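Local coordinates for antigen MTB48, Mycobacterial protein (Mycobacterium smegmatis, PDB 4WJ1) that is exported by the ESX-1 type VII secretion system and, as the full-length protein, is probably involved in DNA conjugation, at least in the recipient strain, at residues Ala90-Ser93 with Arg94-Gly98; Gln82-Glu85 with Glu86-Ala90; Asn253-Ala256 with Met257-Gln261. One frame throughout, in Å; residues are numbered along the deposited sequence.

Contact 1 of 3, residues Ala90-Ser93 with Arg94-Gly98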
loop_
_atom_site.group_PDB
_atom_site.type_symbol
_atom_site.label_atom_id
_atom_site.label_comp_id
_atom_site.label_asym_id
_atom_site.label_seq_id
_atom_site.Cartn_x
_atom_site.Cartn_y
_atom_site.Cartn_z
ATOM N N ALA A 90 -12.077 47.312 -2.674
ATOM C CA ALA A 90 -11.402 48.562 -2.978
ATOM C C ALA A 90 -12.060 49.232 -4.177
ATOM O O ALA A 90 -12.298 50.444 -4.180
ATOM C CB ALA A 90 -9.936 48.317 -3.243
ATOM N N GLU A 91 -12.367 48.430 -5.190
ATOM C CA GLU A 91 -13.010 48.933 -6.396
ATOM C C GLU A 91 -14.393 49.489 -6.078
ATOM O O GLU A 91 -14.784 50.544 -6.579
ATOM C CB GLU A 91 -13.083 47.829 -7.462
ATOM C CG GLU A 91 -13.920 48.167 -8.682
ATOM C CD GLU A 91 -13.480 49.447 -9.400
ATOM O OE1 GLU A 91 -12.293 49.838 -9.277
ATOM O OE2 GLU A 91 -14.331 50.062 -10.087
ATOM N N LEU A 92 -15.130 48.795 -5.228
ATOM C CA LEU A 92 -16.442 49.275 -4.850
ATOM C C LEU A 92 -16.344 50.567 -4.033
ATOM O O LEU A 92 -17.220 51.428 -4.111
ATOM C CB LEU A 92 -17.190 48.204 -4.071
ATOM C CG LEU A 92 -18.536 48.636 -3.488
ATOM C CD1 LEU A 92 -19.497 49.066 -4.579
ATOM C CD2 LEU A 92 -19.126 47.521 -2.650
ATOM N N SER A 93 -15.277 50.712 -3.255
ATOM C CA SER A 93 -15.125 51.909 -2.432
ATOM C C SER A 93 -14.760 53.117 -3.260
ATOM O O SER A 93 -15.280 54.202 -3.046
ATOM C CB SER A 93 -14.074 51.706 -1.354
ATOM O OG SER A 93 -14.689 51.302 -0.152
ATOM N N ARG A 94 -13.851 52.932 -4.200
ATOM C CA ARG A 94 -13.430 54.039 -5.024
ATOM C C ARG A 94 -14.591 54.479 -5.917
ATOM O O ARG A 94 -14.704 55.654 -6.253
ATOM C CB ARG A 94 -12.204 53.657 -5.851
ATOM C CG ARG A 94 -12.565 53.383 -7.269
ATOM C CD ARG A 94 -11.426 53.424 -8.242
ATOM N NE ARG A 94 -11.987 53.232 -9.570
ATOM C CZ ARG A 94 -12.794 54.111 -10.164
ATOM N NH1 ARG A 94 -13.106 55.260 -9.570
ATOM N NH2 ARG A 94 -13.274 53.859 -11.371
ATOM N N GLN A 95 -15.468 53.545 -6.277
ATOM C CA GLN A 95 -16.605 53.875 -7.130
ATOM C C GLN A 95 -17.672 54.633 -6.355
ATOM O O GLN A 95 -18.394 55.460 -6.906
ATOM C CB GLN A 95 -17.197 52.607 -7.743
ATOM C CG GLN A 95 -18.487 52.812 -8.492
ATOM C CD GLN A 95 -18.930 51.563 -9.229
ATOM O OE1 GLN A 95 -18.358 50.477 -9.050
ATOM N NE2 GLN A 95 -19.952 51.712 -10.076
HETATM N N MSE A 96 -17.762 54.372 -5.059
HETATM C CA MSE A 96 -18.834 54.968 -4.276
HETATM C C MSE A 96 -18.457 56.271 -3.602
HETATM O O MSE A 96 -19.331 57.045 -3.244
HETATM C CB MSE A 96 -19.320 53.988 -3.223
HETATM C CG MSE A 96 -20.294 52.981 -3.751
HETATM SE SE MSE A 96 -20.756 51.746 -2.343
HETATM C CE MSE A 96 -21.515 53.016 -1.091
ATOM N N ASN A 97 -17.171 56.519 -3.400
ATOM C CA ASN A 97 -16.793 57.765 -2.753
ATOM C C ASN A 97 -16.320 58.797 -3.777
ATOM O O ASN A 97 -15.585 59.723 -3.440
ATOM C CB ASN A 97 -15.737 57.524 -1.659
ATOM C CG ASN A 97 -14.463 56.903 -2.182
ATOM O OD1 ASN A 97 -14.068 57.123 -3.329
ATOM N ND2 ASN A 97 -13.802 56.122 -1.336
ATOM N N GLY A 98 -16.768 58.628 -5.021
ATOM C CA GLY A 98 -16.532 59.596 -6.078
ATOM C C GLY A 98 -15.073 59.900 -6.340
ATOM O O GLY A 98 -14.695 61.054 -6.544
#
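Glu91 and Arg94, one turn apart, supply the electrostatic part of this helix end. Their side chains lie alongside each other, and a salt bridge joins Glu91 OE1 to Arg94 NE at 3.4 Å. The carboxylate and guanidinium planes are turned 72° apart, so this is a single oblique approach through one nitrogen and not a flat, two-pronged pairing. Glu91 reaches forward because CG stands anti to the backbone N (chi1 171°) and the chain then bends at chi2. A long arginine suits the spot, since its methylenes can follow the helix surface before the charge is placed.

The apolar part is Leu92 with Met96, a selenomethionine here. The two run side by side, with Leu92 CD1 3.7 Å from Met96 SE, a flexible, polarisable partner for the branched leucine side chain.

Backbone bonds carry the rest. Arg94 N reaches Ala90 O at 2.9 Å and Gln95 N reaches Glu91 O at 3.1 Å, whereas the Met96 N bond to Leu92 O is weak. Ser93 O takes Asn97 N at 3.0 Å and, weakly, Met96 N as well. This sharing accompanies the unwinding of the helix, and Asn97 is the first residue to leave helical torsions.

These are the last turns of helix 40-96, far from the chain centre. The chain that follows turns back against them: Ser99, just past the end, touches Arg94, as does Pro103, while Pro104 touches Glu91.

Contact 2 of 3, residues Gln82-Glu85 with Glu86-Ala90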
loop_
_atom_site.group_PDB
_atom_site.type_symbol
_atom_site.label_atom_id
_atom_site.label_comp_id
_atom_site.label_asym_id
_atom_site.label_seq_id
_atom_site.Cartn_x
_atom_site.Cartn_y
_atom_site.Cartn_z
ATOM N N GLN A 82 -8.646 35.682 -1.899
ATOM C CA GLN A 82 -8.548 36.722 -0.886
ATOM C C GLN A 82 -8.139 38.050 -1.526
ATOM O O GLN A 82 -8.689 39.104 -1.203
ATOM C CB GLN A 82 -7.550 36.337 0.206
ATOM C CG GLN A 82 -7.455 37.368 1.314
ATOM C CD GLN A 82 -8.761 37.508 2.073
ATOM O OE1 GLN A 82 -9.482 38.507 1.939
ATOM N NE2 GLN A 82 -9.081 36.495 2.875
ATOM N N LYS A 83 -7.178 37.995 -2.440
ATOM C CA LYS A 83 -6.709 39.213 -3.080
ATOM C C LYS A 83 -7.801 39.772 -3.972
ATOM O O LYS A 83 -8.008 40.985 -4.028
ATOM C CB LYS A 83 -5.432 38.962 -3.881
ATOM C CG LYS A 83 -4.154 39.243 -3.085
ATOM C CD LYS A 83 -3.643 40.670 -3.344
ATOM C CE LYS A 83 -2.170 40.837 -2.949
ATOM N NZ LYS A 83 -1.592 42.135 -3.420
ATOM N N ILE A 84 -8.513 38.884 -4.653
ATOM C CA ILE A 84 -9.598 39.302 -5.535
ATOM C C ILE A 84 -10.659 40.008 -4.707
ATOM O O ILE A 84 -11.184 41.052 -5.106
ATOM C CB ILE A 84 -10.185 38.098 -6.299
ATOM C CG1 ILE A 84 -9.279 37.762 -7.481
ATOM C CG2 ILE A 84 -11.588 38.364 -6.777
ATOM C CD1 ILE A 84 -9.558 36.413 -8.113
ATOM N N GLU A 85 -10.924 39.459 -3.530
ATOM C CA GLU A 85 -11.916 40.004 -2.619
ATOM C C GLU A 85 -11.523 41.391 -2.139
ATOM O O GLU A 85 -12.373 42.280 -2.033
ATOM C CB GLU A 85 -12.110 39.062 -1.424
ATOM C CG GLU A 85 -13.559 38.904 -0.991
ATOM C CD GLU A 85 -14.451 38.469 -2.134
ATOM O OE1 GLU A 85 -14.037 37.568 -2.877
ATOM O OE2 GLU A 85 -15.550 39.040 -2.315
ATOM N N GLU A 86 -10.240 41.590 -1.856
ATOM C CA GLU A 86 -9.774 42.911 -1.435
ATOM C C GLU A 86 -9.905 43.925 -2.564
ATOM O O GLU A 86 -10.321 45.056 -2.327
ATOM C CB GLU A 86 -8.329 42.859 -0.948
ATOM C CG GLU A 86 -8.158 42.060 0.332
ATOM C CD GLU A 86 -6.714 41.647 0.591
ATOM O OE1 GLU A 86 -5.802 42.183 -0.088
ATOM O OE2 GLU A 86 -6.499 40.781 1.473
ATOM N N GLN A 87 -9.565 43.516 -3.785
ATOM C CA GLN A 87 -9.639 44.411 -4.939
ATOM C C GLN A 87 -11.060 44.846 -5.202
ATOM O O GLN A 87 -11.319 46.023 -5.423
ATOM C CB GLN A 87 -9.091 43.745 -6.196
ATOM C CG GLN A 87 -7.622 43.406 -6.135
ATOM C CD GLN A 87 -7.183 42.585 -7.329
ATOM O OE1 GLN A 87 -8.016 42.102 -8.101
ATOM N NE2 GLN A 87 -5.872 42.422 -7.490
ATOM N N LYS A 88 -11.979 43.889 -5.187
ATOM C CA LYS A 88 -13.378 44.185 -5.423
ATOM C C LYS A 88 -13.890 45.182 -4.394
ATOM O O LYS A 88 -14.596 46.118 -4.739
ATOM C CB LYS A 88 -14.214 42.911 -5.385
ATOM C CG LYS A 88 -14.011 41.989 -6.574
ATOM C CD LYS A 88 -14.866 40.723 -6.444
ATOM C CE LYS A 88 -16.340 41.076 -6.238
ATOM N NZ LYS A 88 -17.175 39.894 -5.857
ATOM N N ALA A 89 -13.518 44.989 -3.133
ATOM C CA ALA A 89 -13.937 45.898 -2.072
ATOM C C ALA A 89 -13.345 47.276 -2.289
ATOM O O ALA A 89 -14.018 48.284 -2.097
ATOM C CB ALA A 89 -13.537 45.367 -0.717
ATOM N N ALA A 90 -12.077 47.312 -2.674
ATOM C CA ALA A 90 -11.402 48.562 -2.978
ATOM C C ALA A 90 -12.060 49.232 -4.177
ATOM O O ALA A 90 -12.298 50.444 -4.180
ATOM C CB ALA A 90 -9.936 48.317 -3.243
#
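The Gln82 amide and the Glu86 carboxylate are the flat groups that meet here, with planes 28° apart. They are too displaced to overlap as a stack: Glu86 OE2 comes instead against the aliphatic CG of Gln82, at 3.5 Å, and stands 3.8 Å from Gln82 OE1. Two such oxygens would be expected to repel mildly. Glu86 OE1 lies on the Lys83 side, 4.2 Å from CD of that lysine, while Lys83 NZ stays 5.4 Å from the same oxygen, so any attraction acts at a distance.

A second carboxylate, that of Glu85, forms a long salt bridge, OE2 to Lys88 NZ at 4.0 Å. Lys88 CG is anti to its carbonyl carbon (chi1 -71°), which sends the chain back over the preceding turn, and a bend at chi3 brings the amine round to Glu85. On the way its CD passes the Ile84 CG2 methyl at 4.1 Å. Lysine suits this place because its stem can pass an apolar methyl while its amine stays within long salt-bridge range of an acid.

Regular helical bonds lie beneath, such as Lys88 N to Ile84 O at 2.9 Å. By sequence, Glu85 fits the acidic position of the YxxxD/E signal found in type VII substrates.

All of this belongs to the later part of helix 40-96, in the PE domain. The N-terminal segment leading into helix 12-22 passes beside it, bringing Tyr10 OH close to Glu85 OE1.

Contact 3 of 3, residues Asn253-Ala256 with Met257-Gln261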
loop_
_atom_site.group_PDB
_atom_site.type_symbol
_atom_site.label_atom_id
_atom_site.label_comp_id
_atom_site.label_asym_id
_atom_site.label_seq_id
_atom_site.Cartn_x
_atom_site.Cartn_y
_atom_site.Cartn_z
ATOM N N ASN A 253 12.804 -49.332 3.876
ATOM C CA ASN A 253 11.602 -48.968 3.134
ATOM C C ASN A 253 10.902 -47.796 3.809
ATOM O O ASN A 253 10.407 -46.883 3.142
ATOM C CB ASN A 253 10.655 -50.158 3.005
ATOM C CG ASN A 253 11.206 -51.239 2.084
ATOM O OD1 ASN A 253 11.932 -50.944 1.130
ATOM N ND2 ASN A 253 10.868 -52.497 2.370
ATOM N N ALA A 254 10.886 -47.821 5.140
ATOM C CA ALA A 254 10.363 -46.711 5.920
ATOM C C ALA A 254 11.118 -45.417 5.617
ATOM O O ALA A 254 10.499 -44.370 5.402
ATOM C CB ALA A 254 10.437 -47.018 7.377
ATOM N N TRP A 255 12.448 -45.486 5.607
ATOM C CA TRP A 255 13.248 -44.297 5.354
ATOM C C TRP A 255 12.891 -43.742 3.990
ATOM O O TRP A 255 12.670 -42.548 3.837
ATOM C CB TRP A 255 14.753 -44.588 5.434
ATOM C CG TRP A 255 15.584 -43.332 5.376
ATOM C CD1 TRP A 255 16.095 -42.631 6.439
ATOM C CD2 TRP A 255 15.975 -42.616 4.198
ATOM N NE1 TRP A 255 16.784 -41.522 5.988
ATOM C CE2 TRP A 255 16.726 -41.494 4.620
ATOM C CE3 TRP A 255 15.764 -42.813 2.826
ATOM C CZ2 TRP A 255 17.261 -40.568 3.711
ATOM C CZ3 TRP A 255 16.303 -41.894 1.921
ATOM C CH2 TRP A 255 17.039 -40.784 2.372
ATOM N N ALA A 256 12.814 -44.628 3.007
ATOM C CA ALA A 256 12.484 -44.242 1.646
ATOM C C ALA A 256 11.113 -43.584 1.562
ATOM O O ALA A 256 10.956 -42.539 0.917
ATOM C CB ALA A 256 12.541 -45.446 0.743
HETATM N N MSE A 257 10.126 -44.191 2.212
HETATM C CA MSE A 257 8.770 -43.648 2.215
HETATM C C MSE A 257 8.726 -42.244 2.793
HETATM O O MSE A 257 8.092 -41.353 2.229
HETATM C CB MSE A 257 7.827 -44.546 3.002
HETATM C CG MSE A 257 7.315 -45.710 2.214
HETATM SE SE MSE A 257 6.122 -46.743 3.326
HETATM C CE MSE A 257 4.764 -45.371 3.570
ATOM N N LEU A 258 9.408 -42.056 3.913
ATOM C CA LEU A 258 9.457 -40.754 4.560
ATOM C C LEU A 258 10.208 -39.758 3.691
ATOM O O LEU A 258 9.841 -38.586 3.616
ATOM C CB LEU A 258 10.095 -40.869 5.945
ATOM C CG LEU A 258 9.263 -41.707 6.924
ATOM C CD1 LEU A 258 10.127 -42.315 7.995
ATOM C CD2 LEU A 258 8.177 -40.847 7.545
ATOM N N GLN A 259 11.253 -40.228 3.020
ATOM C CA GLN A 259 11.990 -39.365 2.111
ATOM C C GLN A 259 11.092 -38.904 0.961
ATOM O O GLN A 259 11.115 -37.727 0.580
ATOM C CB GLN A 259 13.232 -40.082 1.571
ATOM C CG GLN A 259 14.062 -39.241 0.617
ATOM C CD GLN A 259 14.616 -37.994 1.269
ATOM O OE1 GLN A 259 14.759 -37.929 2.487
ATOM N NE2 GLN A 259 14.922 -36.987 0.457
ATOM N N GLU A 260 10.285 -39.816 0.421
ATOM C CA GLU A 260 9.391 -39.429 -0.666
ATOM C C GLU A 260 8.271 -38.515 -0.135
ATOM O O GLU A 260 7.855 -37.585 -0.825
ATOM C CB GLU A 260 8.806 -40.646 -1.402
ATOM C CG GLU A 260 8.061 -40.231 -2.685
ATOM C CD GLU A 260 7.591 -41.375 -3.598
ATOM O OE1 GLU A 260 7.809 -42.563 -3.287
ATOM O OE2 GLU A 260 7.020 -41.060 -4.672
ATOM N N GLN A 261 7.812 -38.739 1.095
ATOM C CA GLN A 261 6.878 -37.804 1.721
ATOM C C GLN A 261 7.441 -36.393 1.763
ATOM O O GLN A 261 6.742 -35.424 1.451
ATOM C CB GLN A 261 6.537 -38.232 3.138
ATOM C CG GLN A 261 5.370 -39.165 3.226
ATOM C CD GLN A 261 5.245 -39.783 4.608
ATOM O OE1 GLN A 261 5.404 -39.088 5.616
ATOM N NE2 GLN A 261 4.961 -41.093 4.664
#
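Trp255 spreads its indole beside Gln259, whose aliphatic stem lies over one face of the ring. Gln259 CB sits 4.0 Å from the centroid of the Trp255 six-membered ring and 29° off the ring normal, a CH-pi contact; its nearest ring atom is CZ3, at 3.6 Å. Farther out, the amide turns almost parallel to the indole, the planes 12° apart, and Gln259 OE1 stands 3.7 Å from Trp255 CH2. A bend at chi2 (62°) folds the glutamine along the ring in this way. Glutamine suits the position because it offers methylenes to the indole and a polar head beyond it.

That head is firmly tied: OE1 accepts from Trp139 N, and NE2 gives to Met137 O and to Glu263 OE2, which fixes the rotation of the amide. Trp139 also meets Trp255 edge to face.

Leu258 packs on backbone, with CD1 3.3 Å from Ala254 O, while both Leu258 and Ala254 touch Phe240 of helix 234-242. Ala254, with only a methyl, takes up little room beside Phe240, consistent with the close approach of that helix. Gln259 N to Trp255 O and Glu260 N to Ala256 O, both 2.8 Å, continue the ladder of main-chain bonds.

An aromatic covered by the side chain four residues later is a familiar i to i+4 pairing along an alpha-helix. In this PPE domain the pair is met by Trp139, which ties helix 248-272 to the start of helix 139-147 near one end of the elongated, all-helical fold.

How the contacts relate
Contacts 1 and 2 are successive pieces of one helix, 40-96: contact 2 comes first along the chain and ends on Ala90, where contact 1 begins, and their centres are 12 Å apart. Contact 3 comes much later, on helix 248-272, and lies on the opposite side of the chain's centre, its centre 100 Å from that of contact 1 and 88 Å from that of contact 2. Contact 2 belongs to the PE domain and contact 3 to the PPE domain. None of the three bridges the two domains; they lie toward opposite ends of a long, slender, strandless molecule whose length comes from its helices.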